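Esterase (Staphylococcus aureus subsp. aureus USA300_TCH1516, PDB 3D7R) is a putative esterase with an alpha/beta hydrolase fold and probably cleaves ester bonds. Local coordinates at residues 247-252 / 270-275; 221-226 / 295-300; 62-67 / 85-90. All blocks are in the same frame, centred on the assembly; numbering follows the deposited sequence.

Interaction 1. Residues 247-252 / 270-275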
loop_
_atom_site.group_PDB
_atom_site.type_symbol
_atom_site.label_atom_id
_atom_site.label_comp_id
_atom_site.label_asym_id
_atom_site.label_seq_id
_atom_site.Cartn_x
_atom_site.Cartn_y
_atom_site.Cartn_z
ATOM N N SER A 247 5.878 -9.247 7.365
ATOM C CA SER A 247 4.555 -9.834 7.317
ATOM C C SER A 247 3.789 -9.360 8.557
ATOM O O SER A 247 3.788 -10.049 9.577
ATOM C CB SER A 247 4.671 -11.361 7.297
ATOM O OG SER A 247 5.235 -11.804 6.074
ATOM N N PRO A 248 3.172 -8.162 8.478
ATOM C CA PRO A 248 2.517 -7.511 9.609
ATOM C C PRO A 248 1.292 -8.262 10.173
ATOM O O PRO A 248 0.802 -7.928 11.269
ATOM C CB PRO A 248 2.128 -6.140 9.037
ATOM C CG PRO A 248 1.987 -6.371 7.583
ATOM C CD PRO A 248 3.086 -7.330 7.262
ATOM N N ILE A 249 0.837 -9.303 9.474
ATOM C CA ILE A 249 -0.169 -10.208 10.062
ATOM C C ILE A 249 0.349 -10.774 11.413
ATOM O O ILE A 249 -0.449 -11.123 12.301
ATOM C CB ILE A 249 -0.532 -11.368 9.103
ATOM C CG1 ILE A 249 -1.851 -12.037 9.536
ATOM C CG2 ILE A 249 0.673 -12.361 8.958
ATOM C CD1 ILE A 249 -2.549 -12.819 8.402
ATOM N N ASN A 250 1.680 -10.835 11.547
ATOM C CA ASN A 250 2.338 -11.340 12.754
ATOM C C ASN A 250 2.660 -10.225 13.763
ATOM O O ASN A 250 3.224 -10.506 14.827
ATOM C CB ASN A 250 3.650 -12.048 12.383
ATOM C CG ASN A 250 3.437 -13.307 11.558
ATOM O OD1 ASN A 250 2.435 -14.030 11.735
ATOM N ND2 ASN A 250 4.386 -13.587 10.645
ATOM N N GLY A 251 2.314 -8.977 13.437
ATOM C CA GLY A 251 2.684 -7.818 14.278
ATOM C C GLY A 251 1.676 -7.454 15.360
ATOM O O GLY A 251 0.687 -8.173 15.569
ATOM N N THR A 252 1.922 -6.338 16.049
ATOM C CA THR A 252 1.062 -5.879 17.132
ATOM C C THR A 252 -0.336 -5.514 16.619
ATOM O O THR A 252 -0.484 -4.854 15.582
ATOM C CB THR A 252 1.711 -4.697 17.891
ATOM O OG1 THR A 252 2.997 -5.100 18.371
ATOM C CG2 THR A 252 0.884 -4.275 19.098
ATOM N N HIS A 270 -6.519 -13.102 -0.100
ATOM C CA HIS A 270 -7.837 -13.053 0.531
ATOM C C HIS A 270 -7.939 -13.877 1.835
ATOM O O HIS A 270 -8.470 -13.362 2.823
ATOM C CB HIS A 270 -8.974 -13.339 -0.466
ATOM C CG HIS A 270 -10.341 -13.201 0.132
ATOM N ND1 HIS A 270 -10.993 -14.250 0.752
ATOM C CD2 HIS A 270 -11.175 -12.135 0.225
ATOM C CE1 HIS A 270 -12.168 -13.837 1.192
ATOM N NE2 HIS A 270 -12.302 -12.558 0.882
ATOM N N PRO A 271 -7.454 -15.143 1.853
ATOM C CA PRO A 271 -7.402 -15.836 3.151
ATOM C C PRO A 271 -6.681 -15.072 4.263
ATOM O O PRO A 271 -7.184 -15.050 5.386
ATOM C CB PRO A 271 -6.651 -17.127 2.830
ATOM C CG PRO A 271 -7.056 -17.410 1.404
ATOM C CD PRO A 271 -7.004 -16.037 0.762
ATOM N N ASP A 272 -5.532 -14.457 3.959
ATOM C CA ASP A 272 -4.819 -13.621 4.933
ATOM C C ASP A 272 -5.609 -12.411 5.407
ATOM O O ASP A 272 -5.560 -12.056 6.586
ATOM C CB ASP A 272 -3.424 -13.228 4.414
ATOM C CG ASP A 272 -2.479 -14.430 4.355
ATOM O OD1 ASP A 272 -2.522 -15.257 5.321
ATOM O OD2 ASP A 272 -1.727 -14.575 3.346
HETATM N N MSE A 273 -6.342 -11.768 4.502
HETATM C CA MSE A 273 -7.198 -10.656 4.920
HETATM C C MSE A 273 -8.308 -11.121 5.857
HETATM O O MSE A 273 -8.610 -10.442 6.844
HETATM C CB MSE A 273 -7.789 -9.895 3.714
HETATM C CG MSE A 273 -6.724 -9.213 2.850
HETATM SE SE MSE A 273 -7.600 -8.166 1.460
HETATM C CE MSE A 273 -8.076 -9.581 0.220
ATOM N N LYS A 274 -8.917 -12.264 5.554
ATOM C CA LYS A 274 -9.960 -12.806 6.434
ATOM C C LYS A 274 -9.376 -13.214 7.783
ATOM O O LYS A 274 -10.007 -13.006 8.821
ATOM C CB LYS A 274 -10.683 -14.002 5.790
ATOM C CG LYS A 274 -11.538 -13.653 4.539
ATOM C CD LYS A 274 -12.738 -12.762 4.869
ATOM C CE LYS A 274 -13.980 -13.575 5.176
ATOM N NZ LYS A 274 -15.079 -12.668 5.630
ATOM N N LEU A 275 -8.176 -13.801 7.765
ATOM C CA LEU A 275 -7.474 -14.157 9.008
ATOM C C LEU A 275 -7.132 -12.920 9.848
ATOM O O LEU A 275 -7.380 -12.880 11.070
ATOM C CB LEU A 275 -6.206 -14.954 8.706
ATOM C CG LEU A 275 -5.333 -15.356 9.906
ATOM C CD1 LEU A 275 -6.145 -16.107 10.997
ATOM C CD2 LEU A 275 -4.158 -16.198 9.428
#

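Interaction 2. Residues 221-226 / 295-300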
loop_
_atom_site.group_PDB
_atom_site.type_symbol
_atom_site.label_atom_id
_atom_site.label_comp_id
_atom_site.label_asym_id
_atom_site.label_seq_id
_atom_site.Cartn_x
_atom_site.Cartn_y
_atom_site.Cartn_z
ATOM N N ALA A 221 -4.493 -13.296 -11.494
ATOM C CA ALA A 221 -3.632 -13.045 -12.645
ATOM C C ALA A 221 -2.599 -11.959 -12.350
ATOM O O ALA A 221 -1.922 -11.500 -13.255
ATOM C CB ALA A 221 -4.498 -12.645 -13.846
ATOM N N VAL A 222 -2.466 -11.556 -11.084
ATOM C CA VAL A 222 -1.550 -10.483 -10.699
ATOM C C VAL A 222 -0.453 -10.971 -9.762
ATOM O O VAL A 222 0.732 -10.724 -10.001
ATOM C CB VAL A 222 -2.294 -9.312 -10.018
ATOM C CG1 VAL A 222 -1.304 -8.153 -9.663
ATOM C CG2 VAL A 222 -3.418 -8.802 -10.918
ATOM N N LEU A 223 -0.838 -11.639 -8.682
ATOM C CA LEU A 223 0.163 -12.081 -7.709
ATOM C C LEU A 223 0.785 -13.406 -8.101
ATOM O O LEU A 223 0.134 -14.226 -8.734
ATOM C CB LEU A 223 -0.445 -12.191 -6.308
ATOM C CG LEU A 223 -0.889 -10.835 -5.746
ATOM C CD1 LEU A 223 -1.544 -11.034 -4.386
ATOM C CD2 LEU A 223 0.293 -9.870 -5.647
ATOM N N SER A 224 2.038 -13.596 -7.681
ATOM C CA SER A 224 2.803 -14.811 -7.856
ATOM C C SER A 224 3.520 -15.099 -6.539
ATOM O O SER A 224 4.240 -14.230 -6.038
ATOM C CB SER A 224 3.845 -14.566 -8.937
ATOM O OG SER A 224 4.811 -15.593 -8.939
ATOM N N GLN A 225 3.314 -16.283 -5.957
ATOM C CA GLN A 225 4.048 -16.652 -4.737
ATOM C C GLN A 225 5.550 -16.552 -5.015
ATOM O O GLN A 225 6.261 -15.920 -4.261
ATOM C CB GLN A 225 3.724 -18.067 -4.217
ATOM C CG GLN A 225 4.286 -18.276 -2.783
ATOM C CD GLN A 225 4.258 -19.704 -2.272
ATOM O OE1 GLN A 225 4.111 -20.651 -3.037
ATOM N NE2 GLN A 225 4.416 -19.863 -0.959
ATOM N N PHE A 226 6.014 -17.175 -6.099
ATOM C CA PHE A 226 7.430 -17.075 -6.498
ATOM C C PHE A 226 7.916 -15.628 -6.588
ATOM O O PHE A 226 8.948 -15.289 -6.010
ATOM C CB PHE A 226 7.672 -17.802 -7.831
ATOM C CG PHE A 226 9.123 -17.818 -8.281
ATOM C CD1 PHE A 226 10.122 -18.396 -7.484
ATOM C CD2 PHE A 226 9.475 -17.312 -9.535
ATOM C CE1 PHE A 226 11.444 -18.436 -7.924
ATOM C CE2 PHE A 226 10.797 -17.334 -9.973
ATOM C CZ PHE A 226 11.784 -17.897 -9.158
HETATM N N MSE A 295 -13.668 -9.171 -7.345
HETATM C CA MSE A 295 -12.582 -8.244 -7.688
HETATM C C MSE A 295 -11.192 -8.851 -7.602
HETATM O O MSE A 295 -10.936 -9.781 -6.806
HETATM C CB MSE A 295 -12.654 -6.981 -6.824
HETATM C CG MSE A 295 -13.816 -6.070 -7.183
HETATM SE SE MSE A 295 -13.712 -5.447 -9.035
HETATM C CE MSE A 295 -14.901 -6.715 -9.868
ATOM N N VAL A 296 -10.286 -8.269 -8.392
ATOM C CA VAL A 296 -8.904 -8.699 -8.493
ATOM C C VAL A 296 -7.997 -7.941 -7.514
ATOM O O VAL A 296 -8.430 -6.973 -6.870
ATOM C CB VAL A 296 -8.365 -8.555 -9.959
ATOM C CG1 VAL A 296 -9.265 -9.324 -10.956
ATOM C CG2 VAL A 296 -8.216 -7.083 -10.382
ATOM N N HIS A 297 -6.743 -8.384 -7.412
ATOM C CA HIS A 297 -5.747 -7.706 -6.576
ATOM C C HIS A 297 -5.641 -6.228 -6.932
ATOM O O HIS A 297 -5.466 -5.890 -8.103
ATOM C CB HIS A 297 -4.368 -8.350 -6.736
ATOM C CG HIS A 297 -3.312 -7.700 -5.890
ATOM N ND1 HIS A 297 -3.350 -7.723 -4.511
ATOM C CD2 HIS A 297 -2.208 -6.989 -6.225
ATOM C CE1 HIS A 297 -2.307 -7.063 -4.033
ATOM N NE2 HIS A 297 -1.601 -6.605 -5.052
ATOM N N ASP A 298 -5.776 -5.356 -5.928
ATOM C CA ASP A 298 -5.478 -3.930 -6.098
ATOM C C ASP A 298 -6.533 -3.297 -6.989
ATOM O O ASP A 298 -6.260 -2.286 -7.679
ATOM C CB ASP A 298 -4.095 -3.776 -6.752
ATOM C CG ASP A 298 -3.302 -2.559 -6.248
ATOM O OD1 ASP A 298 -3.605 -2.016 -5.175
ATOM O OD2 ASP A 298 -2.333 -2.170 -6.942
ATOM N N PHE A 299 -7.745 -3.860 -6.968
ATOM C CA PHE A 299 -8.766 -3.483 -7.962
ATOM C C PHE A 299 -9.050 -1.973 -8.106
ATOM O O PHE A 299 -9.315 -1.543 -9.214
ATOM C CB PHE A 299 -10.064 -4.291 -7.804
ATOM C CG PHE A 299 -10.931 -3.849 -6.660
ATOM C CD1 PHE A 299 -11.865 -2.815 -6.830
ATOM C CD2 PHE A 299 -10.837 -4.479 -5.420
ATOM C CE1 PHE A 299 -12.685 -2.392 -5.764
ATOM C CE2 PHE A 299 -11.639 -4.073 -4.339
ATOM C CZ PHE A 299 -12.565 -3.028 -4.508
ATOM N N PRO A 300 -9.003 -1.180 -7.003
ATOM C CA PRO A 300 -9.321 0.246 -7.121
ATOM C C PRO A 300 -8.428 1.064 -8.069
ATOM O O PRO A 300 -8.777 2.205 -8.378
ATOM C CB PRO A 300 -9.178 0.757 -5.679
ATOM C CG PRO A 300 -9.502 -0.481 -4.833
ATOM C CD PRO A 300 -8.708 -1.528 -5.595
#

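Interaction 3. Residues 62-67 / 85-90. With DMS (dimethyl sulfoxide), chain O.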
loop_
_atom_site.group_PDB
_atom_site.type_symbol
_atom_site.label_atom_id
_atom_site.label_comp_id
_atom_site.label_asym_id
_atom_site.label_seq_id
_atom_site.Cartn_x
_atom_site.Cartn_y
_atom_site.Cartn_z
ATOM N N LYS A 62 16.231 6.712 -11.187
ATOM C CA LYS A 62 15.769 7.857 -11.978
ATOM C C LYS A 62 14.717 8.663 -11.210
ATOM O O LYS A 62 13.944 8.103 -10.432
ATOM C CB LYS A 62 15.198 7.387 -13.322
ATOM C CG LYS A 62 16.245 6.722 -14.192
ATOM C CD LYS A 62 15.633 5.996 -15.345
ATOM C CE LYS A 62 16.732 5.501 -16.273
ATOM N NZ LYS A 62 16.173 4.695 -17.396
ATOM N N LYS A 63 14.682 9.972 -11.435
ATOM C CA LYS A 63 13.649 10.774 -10.801
ATOM C C LYS A 63 12.278 10.305 -11.292
ATOM O O LYS A 63 12.054 10.145 -12.480
ATOM C CB LYS A 63 13.867 12.273 -11.050
ATOM C CG LYS A 63 15.033 12.850 -10.213
ATOM C CD LYS A 63 14.747 12.732 -8.700
ATOM C CE LYS A 63 15.775 13.467 -7.860
ATOM N NZ LYS A 63 15.822 12.891 -6.477
ATOM N N HIS A 64 11.374 10.053 -10.359
ATOM C CA HIS A 64 10.024 9.645 -10.712
ATOM C C HIS A 64 9.221 10.858 -11.197
ATOM O O HIS A 64 9.267 11.919 -10.587
ATOM C CB HIS A 64 9.333 9.008 -9.515
ATOM C CG HIS A 64 7.989 8.433 -9.844
ATOM N ND1 HIS A 64 7.830 7.338 -10.667
ATOM C CD2 HIS A 64 6.743 8.820 -9.483
ATOM C CE1 HIS A 64 6.541 7.068 -10.789
ATOM N NE2 HIS A 64 5.861 7.947 -10.075
ATOM N N LYS A 65 8.486 10.683 -12.288
ATOM C CA LYS A 65 7.772 11.791 -12.927
ATOM C C LYS A 65 6.293 11.457 -13.090
ATOM O O LYS A 65 5.951 10.312 -13.301
ATOM C CB LYS A 65 8.394 12.059 -14.303
ATOM C CG LYS A 65 9.682 12.891 -14.258
ATOM C CD LYS A 65 10.384 12.890 -15.605
ATOM C CE LYS A 65 11.650 13.755 -15.564
ATOM N NZ LYS A 65 12.107 14.142 -16.926
ATOM N N GLN A 66 5.412 12.453 -12.997
ATOM C CA GLN A 66 4.004 12.214 -13.357
ATOM C C GLN A 66 3.888 11.688 -14.796
ATOM O O GLN A 66 4.707 12.025 -15.636
ATOM C CB GLN A 66 3.135 13.470 -13.156
ATOM C CG GLN A 66 3.460 14.670 -13.991
ATOM C CD GLN A 66 2.583 15.877 -13.604
ATOM O OE1 GLN A 66 1.348 15.789 -13.581
ATOM N NE2 GLN A 66 3.233 17.001 -13.284
ATOM N N PRO A 67 2.892 10.833 -15.075
ATOM C CA PRO A 67 2.728 10.360 -16.456
ATOM C C PRO A 67 2.533 11.553 -17.401
ATOM O O PRO A 67 1.783 12.476 -17.079
ATOM C CB PRO A 67 1.440 9.520 -16.388
ATOM C CG PRO A 67 1.340 9.136 -14.976
ATOM C CD PRO A 67 1.884 10.255 -14.173
ATOM N N GLN A 85 12.034 12.196 -3.159
ATOM C CA GLN A 85 10.888 12.863 -3.784
ATOM C C GLN A 85 9.617 12.631 -2.967
ATOM O O GLN A 85 9.305 11.490 -2.626
ATOM C CB GLN A 85 10.639 12.313 -5.179
ATOM C CG GLN A 85 11.678 12.719 -6.214
ATOM C CD GLN A 85 11.338 12.122 -7.536
ATOM O OE1 GLN A 85 11.632 10.961 -7.792
ATOM N NE2 GLN A 85 10.643 12.887 -8.367
ATOM N N VAL A 86 8.889 13.710 -2.681
ATOM C CA VAL A 86 7.553 13.616 -2.079
ATOM C C VAL A 86 6.585 14.462 -2.912
ATOM O O VAL A 86 6.782 15.667 -3.072
ATOM C CB VAL A 86 7.504 14.070 -0.597
ATOM C CG1 VAL A 86 6.076 13.897 -0.035
ATOM C CG2 VAL A 86 8.484 13.269 0.276
ATOM N N PHE A 87 5.557 13.829 -3.459
ATOM C CA PHE A 87 4.501 14.563 -4.163
ATOM C C PHE A 87 3.332 14.807 -3.218
ATOM O O PHE A 87 2.995 13.937 -2.420
ATOM C CB PHE A 87 4.033 13.766 -5.386
ATOM C CG PHE A 87 5.115 13.571 -6.403
ATOM C CD1 PHE A 87 5.319 14.528 -7.400
ATOM C CD2 PHE A 87 5.954 12.444 -6.347
ATOM C CE1 PHE A 87 6.359 14.369 -8.343
ATOM C CE2 PHE A 87 6.974 12.270 -7.290
ATOM C CZ PHE A 87 7.185 13.233 -8.277
ATOM N N ARG A 88 2.714 15.985 -3.300
ATOM C CA ARG A 88 1.485 16.227 -2.556
ATOM C C ARG A 88 0.391 16.637 -3.520
ATOM O O ARG A 88 0.627 17.444 -4.422
ATOM C CB ARG A 88 1.704 17.310 -1.509
ATOM C CG ARG A 88 2.736 16.915 -0.444
ATOM C CD ARG A 88 2.491 17.691 0.839
ATOM N NE ARG A 88 3.620 17.635 1.765
ATOM C CZ ARG A 88 3.590 18.142 2.990
ATOM N NH1 ARG A 88 2.479 18.710 3.436
ATOM N NH2 ARG A 88 4.672 18.078 3.765
ATOM N N PHE A 89 -0.789 16.062 -3.333
ATOM C CA PHE A 89 -1.960 16.419 -4.099
ATOM C C PHE A 89 -2.927 17.110 -3.149
ATOM O O PHE A 89 -3.199 16.598 -2.053
ATOM C CB PHE A 89 -2.701 15.186 -4.631
ATOM C CG PHE A 89 -1.859 14.245 -5.466
ATOM C CD1 PHE A 89 -2.088 14.123 -6.833
ATOM C CD2 PHE A 89 -0.882 13.444 -4.868
ATOM C CE1 PHE A 89 -1.326 13.243 -7.610
ATOM C CE2 PHE A 89 -0.125 12.555 -5.611
ATOM C CZ PHE A 89 -0.350 12.451 -6.999
ATOM N N ASN A 90 -3.481 18.241 -3.581
ATOM C CA ASN A 90 -4.585 18.824 -2.841
ATOM C C ASN A 90 -5.589 19.466 -3.789
ATOM O O ASN A 90 -5.262 19.789 -4.940
ATOM C CB ASN A 90 -4.115 19.761 -1.703
ATOM C CG ASN A 90 -3.120 20.803 -2.161
ATOM O OD1 ASN A 90 -3.397 21.596 -3.063
ATOM N ND2 ASN A 90 -1.961 20.826 -1.519
HETATM S S DMS O . 10.447 8.665 -14.794
HETATM O O DMS O . 9.032 8.235 -13.776
HETATM C C1 DMS O . 11.604 7.263 -14.853
HETATM C C2 DMS O . 9.964 8.759 -16.547
#

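Interaction 1. Residues 247-252 / 270-275
I249 joins the short 3-10 segment 248-250 to the first turns of helix 270-282 through a single methyl group. Its CD1 meets both D272 and L275, which stand one helical turn apart and so present themselves together on the same side of the helix. CG1 of I249 lies opposite the backbone N (chi1 -163°) and the chain stays extended at its second torsion (159°), which carries CD1 out toward the helix.

At D272 the methyl comes down on the backbone as well as the side chain: I249 CD1 is 3.6 Å from D272 O and 3.9 Å from D272 OD1. These are van der Waals contacts to polar atoms, with no hydrogen bond across the pair of segments. The carboxylate has its polar partner in N209, whose ND2 donates a hydrogen bond to D272 OD1, an arrangement that should limit its rotation. L275 completes the contact with one branch, its CD2 lying 3.9 Å from I249 CD1. The two aliphatic side chains cross at roughly a right angle and meet only through CD1 of I249; 113 Å² is buried in all.

Around this contact, the I249 backbone is hydrogen-bonded to L203, while P248 packs on A176, L179 and S180 of helix 173-187. On the helical side, M273 rests on F289 of strand 287-292. The contact thus ties the loop that follows helix 225-236 to the helix of the beta-alpha-beta crossover linking the neighbouring parallel strands 259-264 and 287-292.

Interaction 2. Residues 221-226 / 295-300
The loop after strand 287-292, where alpha/beta hydrolases usually carry their catalytic histidine, brings H297 against V222 and L223, just ahead of helix 225-236. H297 is the second residue of a type II turn from V296 to F299, and its CG lies opposite the backbone N (chi1 -179°), placing the ring against V222 and L223.

L223 spreads both methyls over one face of the imidazole. Its CD2 makes a CH-pi contact 3.9 Å from the centroid of the H297 ring and 16° off the ring normal, while L223 CD1 lies 3.8 Å from H297 ND1. The opposite face carries D298 CB, 3.7 Å above the plane, so the ring is sandwiched between aliphatic carbons. V222 approaches obliquely, its CG1 3.7 Å from H297 CD2, and its CB also touches H297 CB. A dimethyl sulfoxide about 4 Å from the V222 side chain, probably from the crystallisation liquor, may mark a pocket beside it. Behind them, L223 leans on F106 and T269, and V222 on V31 of helix 30-33.

No hydrogen bond links the two segments; the polar grip on the ring comes from E267 OE1, bonded to H297 ND1, consistent with the histidine-acid pair of a hydrolase triad. Together, the acid and the carbons on the two faces should fix both the tilt and the rotation of the imidazole.

Interaction 3. Residues 62-67 / 85-90
Q85 and H64 are joined by two hydrogen bonds in which the side-chain amide of Q85 grips both the backbone N and O of H64. H64 N donates to Q85 OE1 at 2.7 Å, on a lone pair in the carbonyl plane, with an N-H...O angle of 154°. Q85 NE2 in turn donates a hydrogen bond to H64 O at 2.8 Å, again on a lone pair and nearly in the plane of the amide of Q85. The glutamine reaches this far because its chain is fully extended about the CB-CG bond (chi2 180°). K63 lies obliquely across it, its bent chain placing CD 3.7 Å from Q85 CD.

F87, two residues along the strand, turns its ring edge to the same carbonyl, with CZ 3.4 Å from H64 O. Its neighbouring CE2 lies at the rim of the imidazole, 4.1 Å from H64 CD2. A dimethyl sulfoxide, probably from the crystallisation liquor, also binds here: its O accepts a 2.9 Å hydrogen bond from K65 N.

In the next shell W116, on helix 113-126, touches both rings: edge-to-face with F87, and with its plane about 30° from that of H64. Its NE1 is hydrogen-bonded to H64 NE2. Backbone bonds of Q85 with I134 and of F87 with L132 hold the strand itself in place.

With its amide N and carbonyl O both bound by one glutamine, H64 is fastened to strand 84-90 much as a strand neighbour would be, although segment 62-67 has no regular structure. Since an indole N-H can only donate, H64 NE2 must act as acceptor toward W116, which suggests that the imidazole is probably neutral with its proton on ND1.

How the interactions relate
Along the chain, interaction 3 closes before the other two begin, and interaction 1 is nested within the loop closed by interaction 2. Interactions 1 and 2 are neighbours, with centres 16 Å apart and nearest atoms about 7 Å apart, and both involve connections around strands 259-264 and 287-292 at one side of the mixed sheet. Interaction 3 fastens strand 84-90, near the other side, to the loop following helix 46-61; its centre is 24 Å from that of interaction 2 and 30 Å from that of interaction 1. Interaction 2 involves H297, the probable catalytic histidine, whereas interactions 1 and 3 are structural contacts lying on opposite sides of the chain's centre.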